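Local coordinates for bifunctional protein FolD (Thermus thermophilus, PDB 6V6Y), which probably catalyses the NADP-dependent oxidation of 5,10-methylenetetrahydrofolate and the hydrolysis of the resulting methenyl form to 10-formyltetrahydrofolate, as a homodimer, at residues E10-V15 against G258-A263; A14-I19 against M264-T269; L211-W216 against H240-E245. All blocks are in the same frame, centred on the assembly; numbering follows the deposited sequence.

Contact 1 of 3, residues E10-V15 against G258-A263; sequences EAAEAV and GPMTVA. With NAP (NADP nicotinamide-adenine-dinucleotide phosphate), chain B.
Two successive bends (chi2 -59°, chi3 -60°) fold the side chain of M260 across to helix 8-24, carrying SD against A11 and A12. The setting is a close, near-parallel helix pair of the FolD fold: axes 8.6 Å apart at closest approach and 12° from parallel, joining a helix from the catalytic part of the sequence to the C-terminal helix, which belongs to the NAD(P)-binding part. The alanines A12 and A263 are consistent with so close an approach. A12 points at the partner helix and its CB meets A263 CB at 3.9 Å, methyl to methyl, while P259 lies on the same methyl, its carbonyl O 3.8 Å from A12 CB. The M260 sulphur rests on helix 8-24 at A11 and A12, a turn before V15: SD is 3.4 Å from A11 CB and 3.3 Å from A12 N, a tight packing contact with no hydrogen bond crossing between the segments. V15 closes the far end. With its CG1 anti to the backbone N, this methyl lies 3.8 Å from A263 O, and CG2 is turned toward the methyl of M260. R144 and L145 of helix 137-148 cover M260 further, so the side chain is buried among three helices. T261 faces the cofactor rather than helix 8-24, its OG1 also hydrogen-bonded to T138 OG1. Helix 257-276 thus packs on helix 8-24 with one side and borders the nicotinamide with another, where T261 OG1 donates a 2.7 Å hydrogen bond to O7N, the carboxamide oxygen of NADP.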
loop_
_atom_site.group_PDB
_atom_site.type_symbol
_atom_site.label_atom_id
_atom_site.label_comp_id
_atom_site.label_asym_id
_atom_site.label_seq_id
_atom_site.Cartn_x
_atom_site.Cartn_y
_atom_site.Cartn_z
ATOM N N GLU A 10 11.474 -5.983 26.579
ATOM C CA GLU A 10 10.295 -6.318 27.369
ATOM C C GLU A 10 9.113 -6.653 26.471
ATOM O O GLU A 10 8.373 -7.606 26.739
ATOM C CB GLU A 10 9.950 -5.171 28.324
ATOM C CG GLU A 10 11.000 -4.937 29.426
ATOM C CD GLU A 10 11.556 -6.245 29.981
ATOM O OE1 GLU A 10 10.791 -6.960 30.682
ATOM O OE2 GLU A 10 12.746 -6.560 29.707
ATOM N N ALA A 11 8.915 -5.879 25.400
ATOM C CA ALA A 11 7.826 -6.186 24.478
ATOM C C ALA A 11 8.114 -7.454 23.686
ATOM O O ALA A 11 7.204 -8.250 23.428
ATOM C CB ALA A 11 7.578 -5.011 23.532
ATOM N N ALA A 12 9.373 -7.662 23.286
ATOM C CA ALA A 12 9.707 -8.874 22.542
ATOM C C ALA A 12 9.462 -10.119 23.383
ATOM O O ALA A 12 9.038 -11.158 22.858
ATOM C CB ALA A 12 11.165 -8.824 22.078
ATOM N N GLU A 13 9.724 -10.029 24.696
ATOM C CA GLU A 13 9.552 -11.187 25.572
ATOM C C GLU A 13 8.094 -11.621 25.618
ATOM O O GLU A 13 7.800 -12.819 25.629
ATOM C CB GLU A 13 10.064 -10.880 26.986
ATOM C CG GLU A 13 10.329 -12.101 27.832
ATOM C CD GLU A 13 11.306 -13.059 27.159
ATOM O OE1 GLU A 13 11.052 -14.287 27.177
ATOM O OE2 GLU A 13 12.324 -12.587 26.592
ATOM N N ALA A 14 7.161 -10.667 25.624
ATOM C CA ALA A 14 5.755 -11.058 25.553
ATOM C C ALA A 14 5.451 -11.818 24.260
ATOM O O ALA A 14 4.652 -12.767 24.268
ATOM C CB ALA A 14 4.847 -9.836 25.698
ATOM N N VAL A 15 6.089 -11.445 23.143
ATOM C CA VAL A 15 5.892 -12.210 21.905
ATOM C C VAL A 15 6.477 -13.612 22.043
ATOM O O VAL A 15 5.871 -14.599 21.611
ATOM C CB VAL A 15 6.502 -11.491 20.685
ATOM C CG1 VAL A 15 6.359 -12.385 19.414
ATOM C CG2 VAL A 15 5.874 -10.120 20.463
ATOM N N GLY A 258 14.766 -2.826 17.290
ATOM C CA GLY A 258 15.543 -3.965 16.858
ATOM C C GLY A 258 15.091 -5.293 17.435
ATOM O O GLY A 258 14.888 -6.269 16.700
ATOM N N PRO A 259 14.944 -5.374 18.762
ATOM C CA PRO A 259 14.422 -6.620 19.346
ATOM C C PRO A 259 13.047 -6.986 18.825
ATOM O O PRO A 259 12.746 -8.181 18.666
ATOM C CB PRO A 259 14.400 -6.328 20.856
ATOM C CG PRO A 259 15.458 -5.319 21.048
ATOM C CD PRO A 259 15.500 -4.477 19.794
ATOM N N MET A 260 12.190 -5.998 18.554
ATOM C CA MET A 260 10.855 -6.330 18.055
ATOM C C MET A 260 10.908 -6.858 16.627
ATOM O O MET A 260 10.113 -7.727 16.264
ATOM C CB MET A 260 9.937 -5.111 18.149
ATOM C CG MET A 260 9.661 -4.703 19.569
ATOM S SD MET A 260 8.900 -6.002 20.524
ATOM C CE MET A 260 7.415 -6.280 19.607
ATOM N N THR A 261 11.839 -6.362 15.808
ATOM C CA THR A 261 11.984 -6.905 14.463
ATOM C C THR A 261 12.314 -8.394 14.504
ATOM O O THR A 261 11.786 -9.177 13.703
ATOM C CB THR A 261 13.072 -6.159 13.690
ATOM O OG1 THR A 261 12.752 -4.761 13.609
ATOM C CG2 THR A 261 13.206 -6.752 12.257
ATOM N N VAL A 262 13.192 -8.809 15.419
ATOM C CA VAL A 262 13.543 -10.229 15.499
ATOM C C VAL A 262 12.342 -11.040 15.970
ATOM O O VAL A 262 12.011 -12.088 15.397
ATOM C CB VAL A 262 14.761 -10.439 16.421
ATOM C CG1 VAL A 262 15.115 -11.924 16.492
ATOM C CG2 VAL A 262 15.963 -9.621 15.933
ATOM N N ALA A 263 11.657 -10.550 17.009
ATOM C CA ALA A 263 10.533 -11.284 17.584
ATOM C C ALA A 263 9.441 -11.546 16.551
ATOM O O ALA A 263 8.862 -12.640 16.510
ATOM C CB ALA A 263 9.963 -10.512 18.779
HETATM P PA NAP B . 15.774 3.431 2.918
HETATM O O1A NAP B . 17.203 3.052 2.879
HETATM O O2A NAP B . 15.050 2.926 1.731
HETATM O O5B NAP B . 15.636 5.030 3.049
HETATM C C5B NAP B . 14.905 5.573 4.125
HETATM C C4B NAP B . 14.006 6.712 3.661
HETATM O O4B NAP B . 14.218 7.851 4.469
HETATM C C3B NAP B . 14.263 7.128 2.222
HETATM O O3B NAP B . 13.263 6.577 1.397
HETATM C C2B NAP B . 14.235 8.650 2.224
HETATM O O2B NAP B . 13.135 9.176 1.512
HETATM C C1B NAP B . 14.122 9.031 3.695
HETATM N N9A NAP B . 15.181 9.991 4.061
HETATM C C8A NAP B . 16.532 9.758 4.046
HETATM N N7A NAP B . 17.167 10.883 4.444
HETATM C C5A NAP B . 16.244 11.831 4.717
HETATM C C6A NAP B . 16.352 13.144 5.157
HETATM N N6A NAP B . 17.548 13.678 5.386
HETATM N N1A NAP B . 15.210 13.894 5.355
HETATM C C2A NAP B . 13.973 13.333 5.116
HETATM N N3A NAP B . 13.873 12.026 4.680
HETATM C C4A NAP B . 14.991 11.285 4.478
HETATM O O3 NAP B . 15.103 2.898 4.281
HETATM P PN NAP B . 15.389 1.600 5.190
HETATM O O1N NAP B . 15.795 0.489 4.301
HETATM O O2N NAP B . 14.255 1.428 6.125
HETATM O O5D NAP B . 16.677 2.075 6.031
HETATM C C5D NAP B . 16.572 3.172 6.911
HETATM C C4D NAP B . 17.282 2.872 8.224
HETATM O O4D NAP B . 16.514 1.987 9.021
HETATM C C3D NAP B . 18.628 2.208 7.974
HETATM O O3D NAP B . 19.648 2.951 8.597
HETATM C C2D NAP B . 18.522 0.844 8.616
HETATM O O2D NAP B . 19.693 0.555 9.342
HETATM C C1D NAP B . 17.341 0.974 9.559
HETATM N N1N NAP B . 16.620 -0.308 9.670
HETATM C C2N NAP B . 16.506 -0.898 10.894
HETATM C C3N NAP B . 15.837 -2.107 11.031
HETATM C C7N NAP B . 15.624 -2.688 12.396
HETATM O O7N NAP B . 15.044 -3.966 12.514
HETATM N N7N NAP B . 15.987 -1.978 13.462
HETATM C C4N NAP B . 15.277 -2.714 9.914
HETATM C C5N NAP B . 15.398 -2.103 8.672
HETATM C C6N NAP B . 16.075 -0.893 8.562
HETATM P P2B NAP B . 13.086 9.169 -0.100
HETATM O O1X NAP B . 12.690 7.796 -0.589
HETATM O O2X NAP B . 12.056 10.176 -0.552
HETATM O O3X NAP B . 14.442 9.534 -0.657
#

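Contact 2 of 3, residues A14-I19 against M264-T269; sequences AVYEEI and MLMGNT
M264 starts its side chain away from helix 8-24, but bends at chi2 (-59°) and chi3 (-58°) swing the thioether back, so that SD reaches V15 CG2 at 4.0 Å and the two side chains cross nearly at right angles. L265 turns to another side; its carbonyl O accepts both T269 N and T269 OG1, the hydroxyl standing 2.9 Å away and above the carbonyl plane. M266 has the largest share of the contact. Its CB points at the partner helix and meets I19 CD1 at 3.8 Å, and its CG lies 4.0 Å from Y16 CE1, at the ring edge and close to the ring plane. Beyond CG the chain leads off towards R53, A54 and L57 of helix 41-57. G267 offers bare backbone: I19, extended beyond CG1, brings CD1 to 3.7 Å from G267 N. N268 ND2 bonds the carbonyls of V116 and F135, which places the helix in the fold. With axes 9.9 Å apart and 22° from parallel, the packing across the segments is apolar throughout, a near-parallel pairing of helices 8-24 and 257-276, from the catalytic and NAD(P)-binding parts of the FolD sequence.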
loop_
_atom_site.group_PDB
_atom_site.type_symbol
_atom_site.label_atom_id
_atom_site.label_comp_id
_atom_site.label_asym_id
_atom_site.label_seq_id
_atom_site.Cartn_x
_atom_site.Cartn_y
_atom_site.Cartn_z
ATOM N N ALA A 14 7.161 -10.667 25.624
ATOM C CA ALA A 14 5.755 -11.058 25.553
ATOM C C ALA A 14 5.451 -11.818 24.260
ATOM O O ALA A 14 4.652 -12.767 24.268
ATOM C CB ALA A 14 4.847 -9.836 25.698
ATOM N N VAL A 15 6.089 -11.445 23.143
ATOM C CA VAL A 15 5.892 -12.210 21.905
ATOM C C VAL A 15 6.477 -13.612 22.043
ATOM O O VAL A 15 5.871 -14.599 21.611
ATOM C CB VAL A 15 6.502 -11.491 20.685
ATOM C CG1 VAL A 15 6.359 -12.385 19.414
ATOM C CG2 VAL A 15 5.874 -10.120 20.463
ATOM N N TYR A 16 7.680 -13.714 22.621
ATOM C CA TYR A 16 8.356 -15.002 22.741
ATOM C C TYR A 16 7.596 -15.936 23.669
ATOM O O TYR A 16 7.524 -17.143 23.416
ATOM C CB TYR A 16 9.780 -14.795 23.244
ATOM C CG TYR A 16 10.701 -14.167 22.221
ATOM C CD1 TYR A 16 10.599 -14.484 20.866
ATOM C CD2 TYR A 16 11.669 -13.248 22.607
ATOM C CE1 TYR A 16 11.445 -13.900 19.931
ATOM C CE2 TYR A 16 12.516 -12.668 21.683
ATOM C CZ TYR A 16 12.401 -13.001 20.352
ATOM O OH TYR A 16 13.255 -12.420 19.451
ATOM N N GLU A 17 7.037 -15.394 24.752
ATOM C CA GLU A 17 6.174 -16.168 25.636
ATOM C C GLU A 17 4.967 -16.712 24.878
ATOM O O GLU A 17 4.610 -17.890 25.020
ATOM C CB GLU A 17 5.739 -15.292 26.810
ATOM C CG GLU A 17 5.869 -15.908 28.201
ATOM C CD GLU A 17 7.158 -16.687 28.418
ATOM O OE1 GLU A 17 8.255 -16.108 28.233
ATOM O OE2 GLU A 17 7.062 -17.879 28.786
ATOM N N GLU A 18 4.330 -15.870 24.050
ATOM C CA GLU A 18 3.227 -16.341 23.208
ATOM C C GLU A 18 3.667 -17.466 22.280
ATOM O O GLU A 18 2.919 -18.431 22.060
ATOM C CB GLU A 18 2.643 -15.188 22.388
ATOM C CG GLU A 18 1.601 -14.376 23.155
ATOM C CD GLU A 18 1.362 -12.976 22.604
ATOM O OE1 GLU A 18 1.084 -12.067 23.418
ATOM O OE2 GLU A 18 1.443 -12.785 21.367
ATOM N N ILE A 19 4.874 -17.358 21.716
ATOM C CA ILE A 19 5.342 -18.371 20.772
ATOM C C ILE A 19 5.606 -19.691 21.496
ATOM O O ILE A 19 5.146 -20.753 21.063
ATOM C CB ILE A 19 6.588 -17.869 20.016
ATOM C CG1 ILE A 19 6.215 -16.752 19.026
ATOM C CG2 ILE A 19 7.297 -19.034 19.297
ATOM C CD1 ILE A 19 7.431 -16.048 18.408
ATOM N N MET A 264 9.126 -10.548 15.722
ATOM C CA MET A 264 8.038 -10.741 14.775
ATOM C C MET A 264 8.454 -11.602 13.594
ATOM O O MET A 264 7.587 -12.204 12.952
ATOM C CB MET A 264 7.495 -9.389 14.286
ATOM C CG MET A 264 7.171 -8.417 15.407
ATOM S SD MET A 264 5.956 -9.031 16.577
ATOM C CE MET A 264 4.587 -9.348 15.523
ATOM N N LEU A 265 9.754 -11.677 13.292
ATOM C CA LEU A 265 10.213 -12.673 12.331
ATOM C C LEU A 265 9.991 -14.088 12.867
ATOM O O LEU A 265 9.543 -14.978 12.132
ATOM C CB LEU A 265 11.687 -12.438 11.997
ATOM C CG LEU A 265 12.364 -13.574 11.227
ATOM C CD1 LEU A 265 11.728 -13.766 9.841
ATOM C CD2 LEU A 265 13.862 -13.327 11.125
ATOM N N MET A 266 10.282 -14.315 14.151
ATOM C CA MET A 266 9.977 -15.620 14.733
ATOM C C MET A 266 8.476 -15.877 14.684
ATOM O O MET A 266 8.036 -16.997 14.386
ATOM C CB MET A 266 10.501 -15.708 16.176
ATOM C CG MET A 266 12.000 -15.505 16.269
ATOM S SD MET A 266 12.755 -16.647 15.132
ATOM C CE MET A 266 14.141 -15.698 14.573
ATOM N N GLY A 267 7.675 -14.835 14.940
ATOM C CA GLY A 267 6.232 -14.993 14.874
ATOM C C GLY A 267 5.733 -15.230 13.461
ATOM O O GLY A 267 4.770 -15.971 13.246
ATOM N N ASN A 268 6.378 -14.612 12.473
ATOM C CA ASN A 268 5.977 -14.873 11.092
ATOM C C ASN A 268 6.372 -16.283 10.669
ATOM O O ASN A 268 5.737 -16.869 9.778
ATOM C CB ASN A 268 6.612 -13.857 10.141
ATOM C CG ASN A 268 5.729 -12.647 9.867
ATOM O OD1 ASN A 268 4.616 -12.518 10.384
ATOM N ND2 ASN A 268 6.237 -11.744 9.026
ATOM N N THR A 269 7.432 -16.830 11.276
ATOM C CA THR A 269 7.868 -18.177 10.923
ATOM C C THR A 269 6.849 -19.214 11.394
ATOM O O THR A 269 6.445 -20.097 10.630
ATOM C CB THR A 269 9.255 -18.447 11.503
ATOM O OG1 THR A 269 10.190 -17.542 10.915
ATOM C CG2 THR A 269 9.712 -19.875 11.193
#

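Contact 3 of 3, residues L211-W216 against H240-E245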
loop_
_atom_site.group_PDB
_atom_site.type_symbol
_atom_site.label_atom_id
_atom_site.label_comp_id
_atom_site.label_asym_id
_atom_site.label_seq_id
_atom_site.Cartn_x
_atom_site.Cartn_y
_atom_site.Cartn_z
ATOM N N LEU A 211 19.351 12.740 13.295
ATOM C CA LEU A 211 18.780 13.767 12.425
ATOM C C LEU A 211 17.656 14.535 13.119
ATOM O O LEU A 211 17.623 15.772 13.089
ATOM C CB LEU A 211 18.303 13.099 11.135
ATOM C CG LEU A 211 17.813 13.815 9.877
ATOM C CD1 LEU A 211 16.344 14.029 9.938
ATOM C CD2 LEU A 211 18.513 15.123 9.723
ATOM N N VAL A 212 16.747 13.833 13.786
ATOM C CA VAL A 212 15.560 14.478 14.353
ATOM C C VAL A 212 15.902 15.145 15.688
ATOM O O VAL A 212 16.283 14.473 16.655
ATOM C CB VAL A 212 14.416 13.467 14.514
ATOM C CG1 VAL A 212 13.212 14.097 15.245
ATOM C CG2 VAL A 212 14.018 12.915 13.149
ATOM N N ARG A 213 15.731 16.467 15.750
ATOM C CA ARG A 213 16.028 17.276 16.926
ATOM C C ARG A 213 14.744 17.570 17.699
ATOM O O ARG A 213 13.638 17.274 17.248
ATOM C CB ARG A 213 16.721 18.586 16.522
ATOM C CG ARG A 213 17.846 18.425 15.484
ATOM C CD ARG A 213 19.019 17.618 16.029
ATOM N NE ARG A 213 19.452 18.115 17.339
ATOM C CZ ARG A 213 20.680 18.551 17.616
ATOM N NH1 ARG A 213 21.612 18.548 16.677
ATOM N NH2 ARG A 213 20.976 18.990 18.839
ATOM N N LYS A 214 14.895 18.171 18.882
ATOM C CA LYS A 214 13.737 18.297 19.762
ATOM C C LYS A 214 12.728 19.306 19.235
ATOM O O LYS A 214 11.532 19.215 19.555
ATOM C CB LYS A 214 14.178 18.675 21.178
ATOM C CG LYS A 214 15.143 19.845 21.283
ATOM C CD LYS A 214 15.215 20.348 22.724
ATOM C CE LYS A 214 16.572 20.979 23.051
ATOM N NZ LYS A 214 16.717 22.366 22.503
ATOM N N GLU A 215 13.187 20.290 18.460
ATOM C CA GLU A 215 12.265 21.258 17.879
ATOM C C GLU A 215 11.341 20.614 16.859
ATOM O O GLU A 215 10.263 21.159 16.582
ATOM C CB GLU A 215 13.042 22.400 17.222
ATOM C CG GLU A 215 13.714 23.328 18.204
ATOM C CD GLU A 215 15.053 22.788 18.683
ATOM O OE1 GLU A 215 15.630 21.899 17.990
ATOM O OE2 GLU A 215 15.519 23.254 19.758
ATOM N N TRP A 216 11.745 19.467 16.295
ATOM C CA TRP A 216 10.905 18.722 15.371
ATOM C C TRP A 216 9.777 17.973 16.060
ATOM O O TRP A 216 8.898 17.446 15.366
ATOM C CB TRP A 216 11.713 17.692 14.590
ATOM C CG TRP A 216 12.930 18.167 13.861
ATOM C CD1 TRP A 216 13.770 19.194 14.205
ATOM C CD2 TRP A 216 13.479 17.577 12.676
ATOM N NE1 TRP A 216 14.799 19.285 13.296
ATOM C CE2 TRP A 216 14.641 18.306 12.347
ATOM C CE3 TRP A 216 13.081 16.515 11.844
ATOM C CZ2 TRP A 216 15.414 18.008 11.222
ATOM C CZ3 TRP A 216 13.846 16.220 10.729
ATOM C CH2 TRP A 216 15.005 16.966 10.430
ATOM N N HIS A 240 17.739 12.268 17.769
ATOM C CA HIS A 240 18.706 12.788 18.725
ATOM C C HIS A 240 18.235 12.542 20.159
ATOM O O HIS A 240 17.067 12.797 20.477
ATOM C CB HIS A 240 18.908 14.287 18.503
ATOM C CG HIS A 240 20.137 14.827 19.159
ATOM N ND1 HIS A 240 20.174 15.185 20.489
ATOM C CD2 HIS A 240 21.384 15.041 18.673
ATOM C CE1 HIS A 240 21.389 15.606 20.792
ATOM N NE2 HIS A 240 22.143 15.526 19.708
ATOM N N PRO A 241 19.124 12.084 21.055
ATOM C CA PRO A 241 18.697 11.795 22.443
ATOM C C PRO A 241 18.105 12.986 23.178
ATOM O O PRO A 241 17.342 12.777 24.128
ATOM C CB PRO A 241 19.980 11.289 23.132
ATOM C CG PRO A 241 21.080 11.379 22.111
ATOM C CD PRO A 241 20.449 11.519 20.751
ATOM N N GLU A 242 18.381 14.224 22.751
ATOM C CA GLU A 242 17.726 15.375 23.367
ATOM C C GLU A 242 16.205 15.298 23.286
ATOM O O GLU A 242 15.519 15.995 24.043
ATOM C CB GLU A 242 18.203 16.666 22.708
ATOM C CG GLU A 242 17.632 16.878 21.313
ATOM C CD GLU A 242 18.200 18.111 20.629
ATOM O OE1 GLU A 242 17.755 18.430 19.498
ATOM O OE2 GLU A 242 19.091 18.761 21.230
ATOM N N VAL A 243 15.665 14.468 22.386
ATOM C CA VAL A 243 14.218 14.358 22.194
ATOM C C VAL A 243 13.541 13.820 23.450
ATOM O O VAL A 243 12.348 14.080 23.673
ATOM C CB VAL A 243 13.944 13.494 20.923
ATOM C CG1 VAL A 243 12.511 12.940 20.875
ATOM C CG2 VAL A 243 14.242 14.311 19.660
ATOM N N ALA A 244 14.296 13.117 24.313
ATOM C CA ALA A 244 13.784 12.694 25.617
ATOM C C ALA A 244 13.337 13.870 26.487
ATOM O O ALA A 244 12.579 13.665 27.444
ATOM C CB ALA A 244 14.844 11.871 26.351
ATOM N N GLU A 245 13.773 15.100 26.168
ATOM C CA GLU A 245 13.325 16.267 26.925
ATOM C C GLU A 245 11.890 16.658 26.592
ATOM O O GLU A 245 11.223 17.306 27.406
ATOM C CB GLU A 245 14.221 17.474 26.649
ATOM C CG GLU A 245 15.682 17.342 27.043
ATOM C CD GLU A 245 16.536 18.494 26.519
ATOM O OE1 GLU A 245 17.676 18.225 26.084
ATOM O OE2 GLU A 245 16.068 19.662 26.523
#
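The carboxylate of E242 receives three of the four hydrogen bonds across this contact. Its CG takes the crowded position between backbone N and carbonyl carbon, and the chain then runs extended across R213 at about a right angle. R213 grips it side-on, with one nitrogen to each oxygen: NE donates to OE1 at 2.8 Å, almost straight (169°), and NH2 donates to OE2 at 3.1 Å. Both acceptors lie close to the guanidinium plane, yet both nitrogens approach from above the carboxylate plane. OE1 takes a second donor, K214 N at 2.9 Å, so the first amide of the 3-10 turn 214-216 is satisfied by a side chain. E215 OE1 lies near E242 OE1, and this like charge is probably offset by R213 and K214. K214 NZ itself pairs with E215 OE2 at 3.1 Å.

H240 and E242 together hold the guanidinium in orientation: it lies flat on the imidazole, centres 4.0 Å apart and planes 1° from parallel. P241 CD covers the opposite face of the ring, and H210 meets H240 edge-to-face. H240 ND1 accepts E242 N at 3.0 Å, consistent with an imidazole that is unprotonated at that nitrogen. The backbones are joined by H240 N donating to V212 O at 2.9 Å, in the carbonyl plane, while V243 CG2 packs beside the same oxygen. An alanine at E242 would remove both oxygens and would probably cost R213 its salt bridge and K214 N its acceptor, loosening the guanidinium on H240. A bidentate Arg-Glu bridge at the edge of a guanidinium-imidazole stack here ties together two 3-10 turns in loops preceding strands 222-225 and 249-250, neighbours in the parallel sheet of the Rossmann-type NADP-binding domain.

Overall arrangement
Contacts 1 and 2 are successive parts of one helix pair, 8-24 with 257-276; their centres are 8 Å apart and they share A14 and V15. Between the short segments the axes widen from 8.6 to 9.9 Å, and Y16 bridges the two, its OH 3.5 Å from A263 N in packing contact. Segment 258-263 of contact 1 also reaches the nicotinamide end of NADP, through T261, whereas the M264 side chain of contact 2 stays about 9 Å from the cofactor. Contact 3 is separate: its centre is about 25 Å from that of contact 1 and 31 Å from that of contact 2. It is nested in sequence within the loops they close, and the V212 side chain lies about 8 Å from NADP.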